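Catalase (Pseudomonas syringae, PDB 1M7S) breaks down hydrogen peroxide into water and oxygen with a haem cofactor, protecting the cell from its toxic effects. Local coordinates at the interface of chains A and B and the interface of chains A and C. Sequence-based numbering; all coordinates share one arbitrary frame. Chains: chain A/B/C, Catalase.

Contact 1: the interface of chains A and B. Residues chain A 136, 160-161, 163-164; chain B 377-380.
The imidazole of A:His164 is clamped between two side chains of chain B. On one face lies B:Pro378, whose CB sits 3.7 Å from the ring centroid in a CH-pi contact while CG packs on A:His164 CB. On the opposite face the guanidinium of B:Arg380 stacks nearly parallel, 5° between planes, with NH2 toward the rim in a cation-pi contact. The ring's rotation is fixed from its own chain: ND1 shares its hydrogen between the carbonyls A:Asp160 O and A:Phe161 O, both near the ring plane.

Hydrogen bonds flank this sandwich. The A:Asp160 carboxylate, its CG anti to the backbone N (chi1 171°), receives two chain B donors on syn lone pairs: the amide B:Arg380 N at 2.7 Å from OD1, and the hydroxyl B:Ser379 OG at 2.6 Å from OD2. B:Arg380 bends at chi3 (69°) and grips one oxygen side-on, with NH2 2.8 Å and NE 3.2 Å from A:Ser163 OG. That hydroxyl donates in turn to A:Asp160 O. A water joins B:Arg380 NH2 to A:Ser163 O.

At the far end the ammonium A:Lys136 NZ donates a hydrogen bond to the carbonyl B:Glu377 O at 2.8 Å, from above its plane. Charge pairing comes with a salt bridge from A:Lys136 NZ to B:Glu377 OE1 at 3.1 Å, weak as a hydrogen bond. The site pins an extended segment of chain B against the end of helix 155-163, helping hold the two subunits together.

Contact 2: the interface of chains A and C. Residues chain A 368-371; chain C 297-298, 301.
A loop of chain A, residues 368-371, lies against the stretch of chain C that leads into helix 300-304, at a two-fold subunit interface. The carboxamide of C:Gln301 lies with its face against the A:Gly368 carbonyl and crosses A:Thr370 at about a right angle. Its OE1 takes the amide A:Thr370 N at 2.8 Å on a lone pair in the carbonyl plane, with the bond almost straight (175° at H). The other branch, NE2, gives a weak bond to the hydroxyl A:Thr370 OG1.

At the other end, A:His369 CG stands anti to the backbone N (chi1 -179°), carrying the ring to C:Asp297. A:His369 NE2 donates a hydrogen bond to C:Asp297 OD1 at 2.6 Å, on the anti side of that oxygen, bent and tilted out of both the ring and carboxylate planes, which are 65° apart. The carboxylate may favour a positive charge on the imidazole.

The methyl A:Thr371 CG2 lies beside the aspartate, 3.5 Å from C:Asp297 CG, and A:Thr370 CB faces the amide of C:Asn298. C:Asn298 OD1 receives the backbone C:Gln301 N at 3.0 Å, an N-cap-like bond. The patch thus joins an irregular segment of chain A to the turn between strand 284-295 and helix 300-304 of chain C.

Contact 3: the interface of chains A and C. Residues chain A 117-118, 311-313, 345, 352; chain C 6-8, 10, 36.
C:Asn8, in the N-terminal segment of chain C that crosses chain A at this subunit interface, reaches between the backbones of A:Asn118 and A:Leu313, and here the contact is tight. Its CG lies between the backbone N and the carbonyl carbon (chi1 66°), which brings the amide to two carbonyls. ND2 gives one hydrogen to A:Asn118 O at 2.8 Å and the other to A:Leu313 O at 3.0 Å, each acceptor near the amide plane. The C:Asn8 backbone completes the grip: its O accepts from A:Asn118 N at 2.9 Å, so strand 117-124 is bound through N-H and C=O. A:Asn312 slides past C:Asn8 in the opposite direction, amide planes 19° apart.

The looser side is watery. One water links A:Leu345 O to C:Asp7 O, and others connect A:Asn312 OD1 to C:Gln36 NE2 and A:Ala311 O to C:Arg6 NE. The apolar part is A:Leu345, which crosses C:Asp7 at about a right angle, its CD1 3.9 Å from C:Asp7 CB and near C:Gln36 NE2. C:Gln36, on helix 32-41, steadies this edge: its OE1 accepts a hydrogen bond from C:Asp7 N at 2.7 Å.

The guanidinium nitrogen C:Arg6 NH1 donates a hydrogen bond to A:Leu313 O at 3.1 Å, from the face opposite to C:Asn8 ND2.

Contact 1: the interface of chains A and B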
loop_
_atom_site.group_PDB
_atom_site.type_symbol
_atom_site.label_atom_id
_atom_site.label_comp_id
_atom_site.label_asym_id
_atom_site.label_seq_id
_atom_site.Cartn_x
_atom_site.Cartn_y
_atom_site.Cartn_z
ATOM N N LYS A 136 -12.374 1.099 24.495
ATOM C CA LYS A 136 -13.556 0.364 24.109
ATOM C C LYS A 136 -14.068 0.662 22.699
ATOM O O LYS A 136 -14.977 -0.032 22.185
ATOM C CB LYS A 136 -14.685 0.653 25.140
ATOM C CG LYS A 136 -14.337 0.310 26.591
ATOM C CD LYS A 136 -13.702 -1.057 26.706
ATOM C CE LYS A 136 -14.654 -2.189 26.230
ATOM N NZ LYS A 136 -13.838 -3.474 26.331
ATOM N N ASP A 160 -25.627 -7.479 23.573
ATOM C CA ASP A 160 -24.742 -8.312 24.386
ATOM C C ASP A 160 -23.630 -7.390 24.898
ATOM O O ASP A 160 -23.356 -7.265 26.114
ATOM C CB ASP A 160 -24.174 -9.421 23.477
ATOM C CG ASP A 160 -23.067 -10.253 24.082
ATOM O OD1 ASP A 160 -23.026 -10.329 25.323
ATOM O OD2 ASP A 160 -22.257 -10.839 23.325
ATOM N N PHE A 161 -23.038 -6.563 24.020
ATOM C CA PHE A 161 -21.981 -5.619 24.442
ATOM C C PHE A 161 -22.492 -4.594 25.439
ATOM O O PHE A 161 -21.982 -4.470 26.574
ATOM C CB PHE A 161 -21.402 -4.897 23.195
ATOM C CG PHE A 161 -20.353 -3.854 23.487
ATOM C CD1 PHE A 161 -19.076 -4.133 23.937
ATOM C CD2 PHE A 161 -20.729 -2.529 23.357
ATOM C CE1 PHE A 161 -18.149 -3.130 24.200
ATOM C CE2 PHE A 161 -19.815 -1.511 23.622
ATOM C CZ PHE A 161 -18.547 -1.812 24.030
ATOM N N SER A 163 -25.092 -4.433 27.331
ATOM C CA SER A 163 -25.504 -4.964 28.638
ATOM C C SER A 163 -24.378 -4.891 29.666
ATOM O O SER A 163 -24.669 -4.820 30.875
ATOM C CB SER A 163 -26.024 -6.407 28.518
ATOM O OG SER A 163 -24.994 -7.349 28.292
ATOM N N HIS A 164 -23.090 -4.774 29.302
ATOM C CA HIS A 164 -22.004 -4.540 30.221
ATOM C C HIS A 164 -21.631 -3.061 30.316
ATOM O O HIS A 164 -20.627 -2.689 30.929
ATOM C CB HIS A 164 -20.732 -5.273 29.702
ATOM C CG HIS A 164 -20.959 -6.737 29.439
ATOM N ND1 HIS A 164 -21.574 -7.147 28.271
ATOM C CD2 HIS A 164 -20.690 -7.861 30.163
ATOM C CE1 HIS A 164 -21.687 -8.473 28.269
ATOM N NE2 HIS A 164 -21.153 -8.901 29.397
ATOM N N GLU B 377 -15.448 -7.192 23.013
ATOM C CA GLU B 377 -15.335 -7.550 24.434
ATOM C C GLU B 377 -15.833 -6.358 25.232
ATOM O O GLU B 377 -15.513 -5.215 24.856
ATOM C CB GLU B 377 -13.844 -7.827 24.714
ATOM C CG GLU B 377 -13.578 -8.524 26.034
ATOM C CD GLU B 377 -13.730 -7.665 27.275
ATOM O OE1 GLU B 377 -13.449 -6.452 27.239
ATOM O OE2 GLU B 377 -14.098 -8.198 28.372
ATOM N N PRO B 378 -16.597 -6.524 26.282
ATOM C CA PRO B 378 -17.035 -7.810 26.816
ATOM C C PRO B 378 -18.223 -8.417 26.083
ATOM O O PRO B 378 -18.968 -7.706 25.403
ATOM C CB PRO B 378 -17.583 -7.538 28.239
ATOM C CG PRO B 378 -17.790 -6.059 28.215
ATOM C CD PRO B 378 -17.030 -5.396 27.102
ATOM N N SER B 379 -18.439 -9.707 26.355
ATOM C CA SER B 379 -19.554 -10.423 25.729
ATOM C C SER B 379 -20.022 -11.441 26.779
ATOM O O SER B 379 -19.070 -11.951 27.409
ATOM C CB SER B 379 -19.018 -11.187 24.493
ATOM O OG SER B 379 -20.061 -12.083 24.075
ATOM N N ARG B 380 -21.320 -11.619 26.967
ATOM C CA ARG B 380 -21.721 -12.692 27.892
ATOM C C ARG B 380 -21.939 -14.008 27.152
ATOM O O ARG B 380 -22.246 -15.004 27.807
ATOM C CB ARG B 380 -22.975 -12.412 28.686
ATOM C CG ARG B 380 -24.290 -12.216 27.979
ATOM C CD ARG B 380 -25.394 -11.739 28.939
ATOM N NE ARG B 380 -25.119 -10.352 29.376
ATOM C CZ ARG B 380 -24.611 -9.954 30.516
ATOM N NH1 ARG B 380 -24.287 -10.772 31.523
ATOM N NH2 ARG B 380 -24.398 -8.645 30.712
HETATM O O HOH W 1 -23.760 -7.156 32.960
#

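Contact 2: the interface of chains A and C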
loop_
_atom_site.group_PDB
_atom_site.type_symbol
_atom_site.label_atom_id
_atom_site.label_comp_id
_atom_site.label_asym_id
_atom_site.label_seq_id
_atom_site.Cartn_x
_atom_site.Cartn_y
_atom_site.Cartn_z
ATOM N N GLY A 368 6.886 17.363 -3.473
ATOM C CA GLY A 368 7.550 18.615 -3.197
ATOM C C GLY A 368 8.713 18.890 -4.163
ATOM O O GLY A 368 9.115 18.088 -5.009
ATOM N N HIS A 369 9.318 20.045 -3.876
ATOM C CA HIS A 369 10.532 20.452 -4.611
ATOM C C HIS A 369 11.537 20.972 -3.585
ATOM O O HIS A 369 11.630 22.182 -3.376
ATOM C CB HIS A 369 10.207 21.521 -5.641
ATOM C CG HIS A 369 11.426 21.929 -6.409
ATOM N ND1 HIS A 369 11.787 23.250 -6.518
ATOM C CD2 HIS A 369 12.361 21.219 -7.096
ATOM C CE1 HIS A 369 12.893 23.356 -7.235
ATOM N NE2 HIS A 369 13.253 22.140 -7.600
ATOM N N THR A 370 12.214 20.077 -2.906
ATOM C CA THR A 370 13.167 20.467 -1.866
ATOM C C THR A 370 14.527 20.732 -2.497
ATOM O O THR A 370 14.914 19.939 -3.355
ATOM C CB THR A 370 13.297 19.282 -0.885
ATOM O OG1 THR A 370 11.989 18.943 -0.403
ATOM C CG2 THR A 370 14.216 19.577 0.287
ATOM N N THR A 371 15.220 21.792 -2.099
ATOM C CA THR A 371 16.562 22.076 -2.611
ATOM C C THR A 371 17.579 22.057 -1.469
ATOM O O THR A 371 18.748 21.762 -1.674
ATOM C CB THR A 371 16.675 23.434 -3.316
ATOM O OG1 THR A 371 16.044 24.466 -2.537
ATOM C CG2 THR A 371 15.986 23.395 -4.678
ATOM N N ASP C 297 17.974 18.438 -7.338
ATOM C CA ASP C 297 17.742 19.242 -6.129
ATOM C C ASP C 297 17.554 18.339 -4.909
ATOM O O ASP C 297 18.073 18.574 -3.814
ATOM C CB ASP C 297 16.510 20.122 -6.331
ATOM C CG ASP C 297 16.768 21.252 -7.317
ATOM O OD1 ASP C 297 15.821 21.705 -7.992
ATOM O OD2 ASP C 297 17.923 21.712 -7.395
ATOM N N ASN C 298 16.887 17.194 -5.145
ATOM C CA ASN C 298 16.645 16.253 -4.035
ATOM C C ASN C 298 16.686 14.849 -4.562
ATOM O O ASN C 298 15.909 14.552 -5.503
ATOM C CB ASN C 298 15.277 16.625 -3.464
ATOM C CG ASN C 298 14.790 15.829 -2.294
ATOM O OD1 ASN C 298 14.052 14.833 -2.430
ATOM N ND2 ASN C 298 15.182 16.281 -1.094
ATOM N N GLN C 301 12.919 12.831 -4.330
ATOM C CA GLN C 301 11.874 13.373 -5.162
ATOM C C GLN C 301 12.122 13.192 -6.661
ATOM O O GLN C 301 11.161 12.919 -7.385
ATOM C CB GLN C 301 11.639 14.856 -4.883
ATOM C CG GLN C 301 11.079 15.064 -3.471
ATOM C CD GLN C 301 11.165 16.515 -3.051
ATOM O OE1 GLN C 301 11.895 17.356 -3.610
ATOM N NE2 GLN C 301 10.337 16.834 -2.044
#

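Contact 3: the interface of chains A and C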
loop_
_atom_site.group_PDB
_atom_site.type_symbol
_atom_site.label_atom_id
_atom_site.label_comp_id
_atom_site.label_asym_id
_atom_site.label_seq_id
_atom_site.Cartn_x
_atom_site.Cartn_y
_atom_site.Cartn_z
ATOM N N GLY A 117 -3.049 27.877 11.201
ATOM C CA GLY A 117 -2.968 26.447 10.822
ATOM C C GLY A 117 -4.385 25.885 10.768
ATOM O O GLY A 117 -5.412 26.479 11.153
ATOM N N ASN A 118 -4.482 24.618 10.329
ATOM C CA ASN A 118 -5.826 24.011 10.276
ATOM C C ASN A 118 -6.205 23.395 11.629
ATOM O O ASN A 118 -5.435 22.665 12.217
ATOM C CB ASN A 118 -5.927 22.932 9.202
ATOM C CG ASN A 118 -5.702 23.422 7.784
ATOM O OD1 ASN A 118 -5.723 24.637 7.512
ATOM N ND2 ASN A 118 -5.514 22.444 6.898
ATOM N N ALA A 311 -6.313 15.773 16.224
ATOM C CA ALA A 311 -4.935 16.130 16.391
ATOM C C ALA A 311 -4.611 17.428 15.615
ATOM O O ALA A 311 -3.520 17.930 15.883
ATOM C CB ALA A 311 -3.979 15.045 15.904
ATOM N N ASN A 312 -5.411 17.890 14.674
ATOM C CA ASN A 312 -5.028 19.109 13.953
ATOM C C ASN A 312 -5.507 20.265 14.867
ATOM O O ASN A 312 -6.687 20.594 14.877
ATOM C CB ASN A 312 -5.695 19.166 12.588
ATOM C CG ASN A 312 -5.092 18.200 11.588
ATOM O OD1 ASN A 312 -3.892 17.961 11.613
ATOM N ND2 ASN A 312 -5.889 17.625 10.672
ATOM N N LEU A 313 -4.585 20.766 15.654
ATOM C CA LEU A 313 -4.824 21.802 16.654
ATOM C C LEU A 313 -3.963 23.034 16.380
ATOM O O LEU A 313 -2.961 22.921 15.678
ATOM C CB LEU A 313 -4.316 21.279 18.022
ATOM C CG LEU A 313 -5.161 20.134 18.587
ATOM C CD1 LEU A 313 -4.363 19.364 19.645
ATOM C CD2 LEU A 313 -6.481 20.670 19.119
ATOM N N LEU A 345 -1.580 14.811 4.153
ATOM C CA LEU A 345 -1.836 16.191 4.541
ATOM C C LEU A 345 -1.290 17.200 3.539
ATOM O O LEU A 345 -1.644 18.370 3.691
ATOM C CB LEU A 345 -1.304 16.512 5.932
ATOM C CG LEU A 345 -1.818 15.630 7.068
ATOM C CD1 LEU A 345 -1.615 16.368 8.397
ATOM C CD2 LEU A 345 -3.246 15.179 6.872
ATOM N N PRO A 352 -2.918 23.541 4.720
ATOM C CA PRO A 352 -3.262 24.714 5.504
ATOM C C PRO A 352 -3.115 25.933 4.569
ATOM O O PRO A 352 -2.448 25.809 3.516
ATOM C CB PRO A 352 -2.190 24.832 6.591
ATOM C CG PRO A 352 -1.019 24.118 5.970
ATOM C CD PRO A 352 -1.552 23.072 4.969
ATOM N N ARG C 6 4.101 22.126 12.308
ATOM C CA ARG C 6 3.606 20.758 12.090
ATOM C C ARG C 6 3.041 20.726 10.665
ATOM O O ARG C 6 2.933 21.767 10.002
ATOM C CB ARG C 6 2.511 20.403 13.112
ATOM C CG ARG C 6 3.186 20.330 14.486
ATOM C CD ARG C 6 2.444 19.430 15.476
ATOM N NE ARG C 6 1.064 19.775 15.512
ATOM C CZ ARG C 6 0.219 20.620 16.020
ATOM N NH1 ARG C 6 -1.066 20.465 15.609
ATOM N NH2 ARG C 6 0.593 21.522 16.907
ATOM N N ASP C 7 2.551 19.587 10.207
ATOM C CA ASP C 7 2.032 19.503 8.823
ATOM C C ASP C 7 0.765 20.273 8.613
ATOM O O ASP C 7 0.369 20.590 7.467
ATOM C CB ASP C 7 1.937 18.022 8.408
ATOM C CG ASP C 7 3.288 17.322 8.313
ATOM O OD1 ASP C 7 4.372 17.967 8.253
ATOM O OD2 ASP C 7 3.340 16.069 8.277
ATOM N N ASN C 8 0.006 20.649 9.664
ATOM C CA ASN C 8 -1.175 21.437 9.547
ATOM C C ASN C 8 -0.833 22.949 9.569
ATOM O O ASN C 8 -1.798 23.699 9.606
ATOM C CB ASN C 8 -2.283 21.239 10.583
ATOM C CG ASN C 8 -1.846 21.672 11.992
ATOM O OD1 ASN C 8 -0.669 21.630 12.317
ATOM N ND2 ASN C 8 -2.787 22.162 12.796
ATOM N N ALA C 10 0.515 24.548 12.084
ATOM C CA ALA C 10 0.650 25.160 13.431
ATOM C C ALA C 10 2.102 25.239 13.907
ATOM O O ALA C 10 2.848 24.298 13.770
ATOM C CB ALA C 10 -0.139 24.336 14.443
ATOM N N GLN C 36 3.418 13.019 15.141
ATOM C CA GLN C 36 3.469 13.304 13.705
ATOM C C GLN C 36 4.907 13.221 13.176
ATOM O O GLN C 36 5.031 12.694 12.054
ATOM C CB GLN C 36 2.828 14.653 13.420
ATOM C CG GLN C 36 2.964 15.069 11.947
ATOM C CD GLN C 36 2.217 16.363 11.701
ATOM O OE1 GLN C 36 2.841 17.422 11.748
ATOM N NE2 GLN C 36 0.911 16.215 11.442
HETATM O O HOH W 2 0.785 19.842 4.824
HETATM O O HOH W 3 -1.014 18.396 12.148
HETATM O O HOH W 4 -0.655 17.752 14.463
#

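Contacts 2 and 3 both join chains A and C and lie about 22 Å apart between the centres of their C-alpha atoms, whereas contact 1 joins A to B, about 52 Å from contact 2 and 36 Å from contact 3. They share no residue, but contacts 1 and 2 draw on nearby stretches of sequence, 377-380 and 368-371, so one segment of each subunit serves two different partners. Contact 3 instead uses the N-terminal segment. Contacts 1 and 3 each lie about 20 Å from A:Asn124; contact 2 is farther away. Repeated in every copy, they help join the four subunits of the deposited assembly.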